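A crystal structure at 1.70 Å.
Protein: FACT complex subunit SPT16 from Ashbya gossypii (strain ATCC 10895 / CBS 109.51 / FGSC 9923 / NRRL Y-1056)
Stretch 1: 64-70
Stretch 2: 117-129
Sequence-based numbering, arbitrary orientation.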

ATOM      1  N   THR A  64     -10.899   9.443 -17.150  1.00 14.71           N
ATOM      2  CA  THR A  64      -9.890  10.476 -17.323  1.00 15.18           C
ATOM      3  C   THR A  64      -8.645   9.857 -17.925  1.00 14.58           C
ATOM      4  O   THR A  64      -8.243   8.764 -17.524  1.00 14.69           O
ATOM      5  CB  THR A  64      -9.531  11.129 -15.976  1.00 15.12           C
ATOM      6  OG1 THR A  64     -10.668  11.842 -15.496  1.00 15.45           O
ATOM      7  CG2 THR A  64      -8.345  12.080 -16.105  1.00 15.56           C
ATOM      8  N   LEU A  65      -8.049  10.554 -18.886  1.00 14.81           N
ATOM      9  CA  LEU A  65      -6.780  10.153 -19.466  1.00 14.03           C
ATOM     10  C   LEU A  65      -5.721  11.191 -19.114  1.00 13.67           C
ATOM     11  O   LEU A  65      -5.957  12.397 -19.210  1.00 15.25           O
ATOM     12  CB  LEU A  65      -6.909  10.006 -20.983  1.00 15.54           C
ATOM     13  CG  LEU A  65      -5.669   9.510 -21.729  1.00 16.52           C
ATOM     14  CD1 LEU A  65      -6.104   8.813 -23.024  1.00 17.71           C
ATOM     15  CD2 LEU A  65      -4.723  10.645 -22.041  1.00 17.72           C
ATOM     16  N   ILE A  66      -4.536  10.720 -18.744  1.00 15.06           N
ATOM     17  CA  ILE A  66      -3.389  11.572 -18.498  1.00 14.30           C
ATOM     18  C   ILE A  66      -2.236  11.037 -19.336  1.00 15.21           C
ATOM     19  O   ILE A  66      -1.872   9.865 -19.208  1.00 15.40           O
ATOM     20  CB  ILE A  66      -2.994  11.593 -17.011  1.00 14.32           C
ATOM     21  CG1 ILE A  66      -4.183  12.010 -16.138  1.00 13.88           C
ATOM     22  CG2 ILE A  66      -1.734  12.460 -16.795  1.00 12.85           C
ATOM     23  CD1 ILE A  66      -3.924  11.870 -14.610  1.00 17.13           C
ATOM     24  N   ALA A  67      -1.661  11.884 -20.174  1.00 15.17           N
ATOM     25  CA  ALA A  67      -0.486  11.520 -20.949  1.00 15.66           C
ATOM     26  C   ALA A  67       0.630  12.500 -20.644  1.00 16.18           C
ATOM     27  O   ALA A  67       0.382  13.699 -20.492  1.00 15.57           O
ATOM     28  CB  ALA A  67      -0.778  11.508 -22.446  1.00 16.02           C
ATOM     29  N   VAL A  68       1.858  11.987 -20.545  1.00 15.93           N
ATOM     30  CA  VAL A  68       3.002  12.784 -20.107  1.00 15.28           C
ATOM     31  C   VAL A  68       4.077  12.752 -21.184  1.00 17.30           C
ATOM     32  O   VAL A  68       4.351  11.698 -21.765  1.00 17.17           O
ATOM     33  CB  VAL A  68       3.587  12.280 -18.768  1.00 14.46           C
ATOM     34  CG1 VAL A  68       4.605  13.274 -18.270  1.00 14.69           C
ATOM     35  CG2 VAL A  68       2.465  12.072 -17.702  1.00 16.79           C
ATOM     36  N   PHE A  69       4.685  13.914 -21.438  1.00 18.15           N
ATOM     37  CA  PHE A  69       5.728  14.093 -22.444  1.00 21.92           C
ATOM     38  C   PHE A  69       6.842  14.950 -21.851  1.00 21.67           C
ATOM     39  O   PHE A  69       6.681  15.562 -20.792  1.00 22.76           O
ATOM     40  CB  PHE A  69       5.183  14.773 -23.710  1.00 19.97           C
ATOM     41  CG  PHE A  69       3.935  14.147 -24.249  1.00 19.98           C
ATOM     42  CD1 PHE A  69       2.688  14.508 -23.763  1.00 18.04           C
ATOM     43  CD2 PHE A  69       4.006  13.211 -25.268  1.00 21.39           C
ATOM     44  CE1 PHE A  69       1.541  13.916 -24.261  1.00 18.22           C
ATOM     45  CE2 PHE A  69       2.868  12.633 -25.771  1.00 21.49           C
ATOM     46  CZ  PHE A  69       1.636  12.977 -25.273  1.00 19.50           C
ATOM     47  N   LYS A  70       7.975  15.031 -22.563  1.00 21.48           N
ATOM     48  CA  LYS A  70       9.036  15.945 -22.132  1.00 22.58           C
ATOM     49  C   LYS A  70       8.519  17.370 -21.970  1.00 23.85           C
ATOM     50  O   LYS A  70       8.825  18.048 -20.976  1.00 25.07           O
ATOM     51  CB  LYS A  70      10.203  15.933 -23.123  1.00 24.60           C
ATOM     52  CG  LYS A  70      11.227  17.055 -22.843  1.00 25.76           C
ATOM     53  CD  LYS A  70      12.449  17.037 -23.760  1.00 27.47           C
ATOM     54  CE  LYS A  70      13.303  18.291 -23.467  1.00 29.72           C
ATOM     55  NZ  LYS A  70      14.627  18.364 -24.142  1.00 30.47           N
ATOM     56  N   LEU A 117     -10.403  13.228 -29.784  1.00 20.30           N
ATOM     57  CA  LEU A 117      -9.356  13.564 -28.825  1.00 19.45           C
ATOM     58  C   LEU A 117      -8.350  12.424 -28.709  1.00 19.20           C
ATOM     59  O   LEU A 117      -7.134  12.649 -28.716  1.00 19.04           O
ATOM     60  CB  LEU A 117      -9.965  13.894 -27.451  1.00 18.73           C
ATOM     61  CG  LEU A 117     -10.828  15.159 -27.344  1.00 21.26           C
ATOM     62  CD1 LEU A 117     -11.293  15.403 -25.907  1.00 21.38           C
ATOM     63  CD2 LEU A 117     -10.078  16.370 -27.875  1.00 20.59           C
ATOM     64  N   PHE A 118      -8.841  11.180 -28.620  1.00 19.25           N
ATOM     65  CA  PHE A 118      -7.937  10.036 -28.545  1.00 19.12           C
ATOM     66  C   PHE A 118      -7.072   9.941 -29.794  1.00 21.67           C
ATOM     67  O   PHE A 118      -5.880   9.632 -29.711  1.00 21.28           O
ATOM     68  CB  PHE A 118      -8.726   8.730 -28.373  1.00 19.23           C
ATOM     69  CG  PHE A 118      -9.509   8.643 -27.095  1.00 19.64           C
ATOM     70  CD1 PHE A 118      -9.116   9.344 -25.962  1.00 17.69           C
ATOM     71  CD2 PHE A 118     -10.642   7.839 -27.025  1.00 21.63           C
ATOM     72  CE1 PHE A 118      -9.820   9.257 -24.785  1.00 21.62           C
ATOM     73  CE2 PHE A 118     -11.366   7.740 -25.832  1.00 22.29           C
ATOM     74  CZ  PHE A 118     -10.953   8.449 -24.714  1.00 20.83           C
ATOM     75  N   GLU A 119      -7.668  10.193 -30.964  1.00 20.80           N
ATOM     76  CA  GLU A 119      -6.901  10.175 -32.206  1.00 21.66           C
ATOM     77  C   GLU A 119      -5.855  11.285 -32.212  1.00 21.50           C
ATOM     78  O   GLU A 119      -4.694  11.048 -32.571  1.00 24.67           O
ATOM     79  CB  GLU A 119      -7.843  10.291 -33.412  1.00 22.72           C
ATOM     80  CG  GLU A 119      -8.664   9.025 -33.627  1.00 23.18           C
ATOM     81  CD  GLU A 119      -9.880   9.222 -34.522  1.00 26.29           C
ATOM     82  OE1 GLU A 119     -10.201  10.376 -34.880  1.00 25.43           O
ATOM     83  OE2 GLU A 119     -10.519   8.204 -34.870  1.00 27.91           O
ATOM     84  N   ASP A 120      -6.256  12.505 -31.821  1.00 21.18           N
ATOM     85  CA  ASP A 120      -5.309  13.610 -31.628  1.00 20.95           C
ATOM     86  C   ASP A 120      -4.165  13.205 -30.708  1.00 22.00           C
ATOM     87  O   ASP A 120      -2.992  13.479 -30.991  1.00 24.67           O
ATOM     88  CB  ASP A 120      -6.007  14.824 -31.018  1.00 20.63           C
ATOM     89  CG  ASP A 120      -7.022  15.450 -31.928  1.00 21.73           C
ATOM     90  OD1 ASP A 120      -7.097  15.057 -33.113  1.00 24.00           O
ATOM     91  OD2 ASP A 120      -7.748  16.344 -31.427  1.00 22.35           O
ATOM     92  N   LEU A 121      -4.492  12.568 -29.580  1.00 19.48           N
ATOM     93  CA  LEU A 121      -3.456  12.211 -28.618  1.00 18.84           C
ATOM     94  C   LEU A 121      -2.497  11.175 -29.199  1.00 20.96           C
ATOM     95  O   LEU A 121      -1.280  11.281 -29.016  1.00 22.36           O
ATOM     96  CB  LEU A 121      -4.089  11.704 -27.327  1.00 21.60           C
ATOM     97  CG  LEU A 121      -3.012  11.250 -26.336  1.00 22.67           C
ATOM     98  CD1 LEU A 121      -2.275  12.453 -25.749  1.00 21.21           C
ATOM     99  CD2 LEU A 121      -3.588  10.380 -25.293  1.00 22.89           C
ATOM    100  N   VAL A 122      -3.022  10.184 -29.929  1.00 19.85           N
ATOM    101  CA  VAL A 122      -2.160   9.211 -30.604  1.00 24.63           C
ATOM    102  C   VAL A 122      -1.180   9.905 -31.554  1.00 26.23           C
ATOM    103  O   VAL A 122      -0.024   9.482 -31.682  1.00 29.68           O
ATOM    104  CB  VAL A 122      -3.022   8.151 -31.321  1.00 24.91           C
ATOM    105  CG1 VAL A 122      -2.336   7.654 -32.565  1.00 25.65           C
ATOM    106  CG2 VAL A 122      -3.302   7.001 -30.359  1.00 25.55           C
ATOM    107  N   GLU A 123      -1.605  10.987 -32.220  1.00 28.70           N
ATOM    108  CA  GLU A 123      -0.675  11.730 -33.071  1.00 32.16           C
ATOM    109  C   GLU A 123       0.491  12.282 -32.253  1.00 32.28           C
ATOM    110  O   GLU A 123       1.661  12.172 -32.652  1.00 33.56           O
ATOM    111  CB  GLU A 123      -1.398  12.863 -33.805  1.00 35.41           C
ATOM    112  CG  GLU A 123      -2.463  12.416 -34.811  1.00 37.93           C
ATOM    113  CD  GLU A 123      -1.916  11.503 -35.900  1.00 41.19           C
ATOM    114  OE1 GLU A 123      -1.204  11.998 -36.803  1.00 41.20           O
ATOM    115  OE2 GLU A 123      -2.214  10.290 -35.854  1.00 40.74           O
ATOM    116  N   ARG A 124       0.198  12.872 -31.097  1.00 28.12           N
ATOM    117  CA  ARG A 124       1.279  13.384 -30.264  1.00 25.79           C
ATOM    118  C   ARG A 124       2.163  12.250 -29.741  1.00 24.59           C
ATOM    119  O   ARG A 124       3.389  12.396 -29.678  1.00 25.91           O
ATOM    120  CB  ARG A 124       0.703  14.224 -29.123  1.00 28.17           C
ATOM    121  CG  ARG A 124       1.728  15.125 -28.458  1.00 31.35           C
ATOM    122  CD  ARG A 124       1.097  16.085 -27.466  1.00 34.07           C
ATOM    123  NE  ARG A 124       0.018  16.877 -28.058  1.00 35.79           N
ATOM    124  CZ  ARG A 124      -0.440  18.011 -27.533  1.00 35.10           C
ATOM    125  NH1 ARG A 124       0.099  18.482 -26.409  1.00 32.68           N
ATOM    126  NH2 ARG A 124      -1.422  18.677 -28.127  1.00 33.70           N
ATOM    127  N   VAL A 125       1.566  11.105 -29.382  1.00 21.49           N
ATOM    128  CA  VAL A 125       2.344   9.992 -28.835  1.00 21.94           C
ATOM    129  C   VAL A 125       3.322   9.447 -29.874  1.00 26.79           C
ATOM    130  O   VAL A 125       4.500   9.202 -29.578  1.00 25.81           O
ATOM    131  CB  VAL A 125       1.401   8.894 -28.306  1.00 21.36           C
ATOM    132  CG1 VAL A 125       2.142   7.597 -28.143  1.00 21.22           C
ATOM    133  CG2 VAL A 125       0.758   9.328 -26.977  1.00 18.93           C
ATOM    134  N   ARG A 126       2.856   9.248 -31.109  1.00 29.66           N
ATOM    135  CA  ARG A 126       3.736   8.672 -32.125  1.00 33.41           C
ATOM    136  C   ARG A 126       4.823   9.655 -32.540  1.00 31.94           C
ATOM    137  O   ARG A 126       5.928   9.241 -32.905  1.00 32.12           O
ATOM    138  CB  ARG A 126       2.919   8.209 -33.331  1.00 35.35           C
ATOM    139  CG  ARG A 126       2.261   9.320 -34.149  1.00 39.54           C
ATOM    140  CD  ARG A 126       1.302   8.731 -35.179  1.00 43.95           C
ATOM    141  NE  ARG A 126       0.805   9.722 -36.137  1.00 46.50           N
ATOM    142  CZ  ARG A 126       1.262   9.857 -37.378  1.00 49.13           C
ATOM    143  NH1 ARG A 126       2.226   9.061 -37.824  1.00 51.09           N
ATOM    144  NH2 ARG A 126       0.750  10.785 -38.180  1.00 49.05           N
ATOM    145  N   GLU A 127       4.536  10.954 -32.477  1.00 31.50           N
ATOM    146  CA  GLU A 127       5.570  11.953 -32.728  1.00 34.17           C
ATOM    147  C   GLU A 127       6.670  11.866 -31.681  1.00 31.25           C
ATOM    148  O   GLU A 127       7.856  12.012 -32.000  1.00 33.47           O
ATOM    149  CB  GLU A 127       4.948  13.352 -32.745  1.00 38.35           C
ATOM    150  CG  GLU A 127       5.960  14.492 -32.749  1.00 44.57           C
ATOM    151  CD  GLU A 127       6.918  14.412 -33.928  1.00 51.83           C
ATOM    152  OE1 GLU A 127       6.498  13.962 -35.022  1.00 53.94           O
ATOM    153  OE2 GLU A 127       8.097  14.794 -33.755  1.00 54.82           O
ATOM    154  N   ALA A 128       6.293  11.601 -30.428  1.00 25.50           N
ATOM    155  CA  ALA A 128       7.267  11.472 -29.350  1.00 24.50           C
ATOM    156  C   ALA A 128       8.189  10.276 -29.570  1.00 27.48           C
ATOM    157  O   ALA A 128       9.395  10.358 -29.306  1.00 29.15           O
ATOM    158  CB  ALA A 128       6.538  11.358 -28.005  1.00 20.63           C
ATOM    159  N   GLY A 129       7.650   9.166 -30.049  1.00 28.32           N
ATOM    160  CA  GLY A 129       8.450   7.965 -30.212  1.00 31.90           C
ATOM    161  C   GLY A 129       7.598   6.717 -30.218  1.00 33.51           C
ATOM    162  O   GLY A 129       6.392   6.744 -29.958  1.00 32.08           O
TER

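A strand that includes residues 64-68 lies beside a helix, residues 117-128, running in nearly the same direction, with 21° between their axes. The axes come no closer than 10.4 Å. Side chains fill that gap. No hydrogen bond crosses it, so the contact rests on apolar packing and one CH-pi interaction. Together the two stretches bury 312 Å².

Alternation along the strand selects the residues that take part. Leu65, Ala67 and Phe69 point toward the helix. Ile66 points away, and Thr64 and Val68 do not reach the helix. On the helix, Leu121, Arg124 and Ala128 point toward the strand, in steps of three and four residues that keep them on one side.

Leu121 is the central residue on the helix. It touches all three strand-side partners. Its chi1 is t and its chi2 is p, which spreads the two methyl groups along the strand. CD2 of Leu121 meets CD2 of Leu65 at 3.5 Å. CD1 of Leu121 lies 3.7 Å from CB of Ala67 and 4.0 Å from CZ of Phe69. The branched end of Leu121 fills the space among Leu65, Ala67 and Phe69; both of its methyls lie near CB of Ala67.

Leu65 has chi1 and chi2 both t. Both of its methyls pack on CD2 of Leu121, and CD1 of Leu65 also lies 4.1 Å from CE1 of Phe118. The CA-to-CB bond of Phe118 points sideways, yet with chi1 m the end of its ring comes nearer the strand. Both residues are buried.

Ala67 sits where its CA is 8.3 Å from the CA of Leu121. Its single methyl is already in contact with CD1 of Leu121, and a small side chain fits this short spacing.

Phe69 makes the largest contribution, with 95 Å² covered by the helix. Its chi1 is m, at -50°, and its chi2 is 85°. This places the ring against the last two turns of the helix. Leu121, Val125 and Ala128 lie at the ring edge. CE2 of Phe69 is 4.1 Å from CG2 of Val125, and CD2 of Phe69 is 4.2 Å from CB of Ala128. Ala128 is small, and the backbones come close here: its CA is 7.5 Å from the CA of Phe69.

One face of the Phe69 ring is covered by Arg124. CG of Arg124 is 3.8 Å from CE2 of Phe69. CD of Arg124 stands 4.1 Å from the centroid of the Phe69 ring, 21° off the normal, in a CH-pi contact. Chi1 and chi2 of Arg124 are t, so the aliphatic chain extends over the ring before chi3 turns to m. The guanidinium can then hydrogen-bond elsewhere in the structure. The long chain thus serves as an apolar cover while its charged end remains satisfied.

Glu123 and Arg126 take no part in the contact. They form a salt bridge with each other, NH2 of Arg126 to OE1 of Glu123 at 2.7 Å.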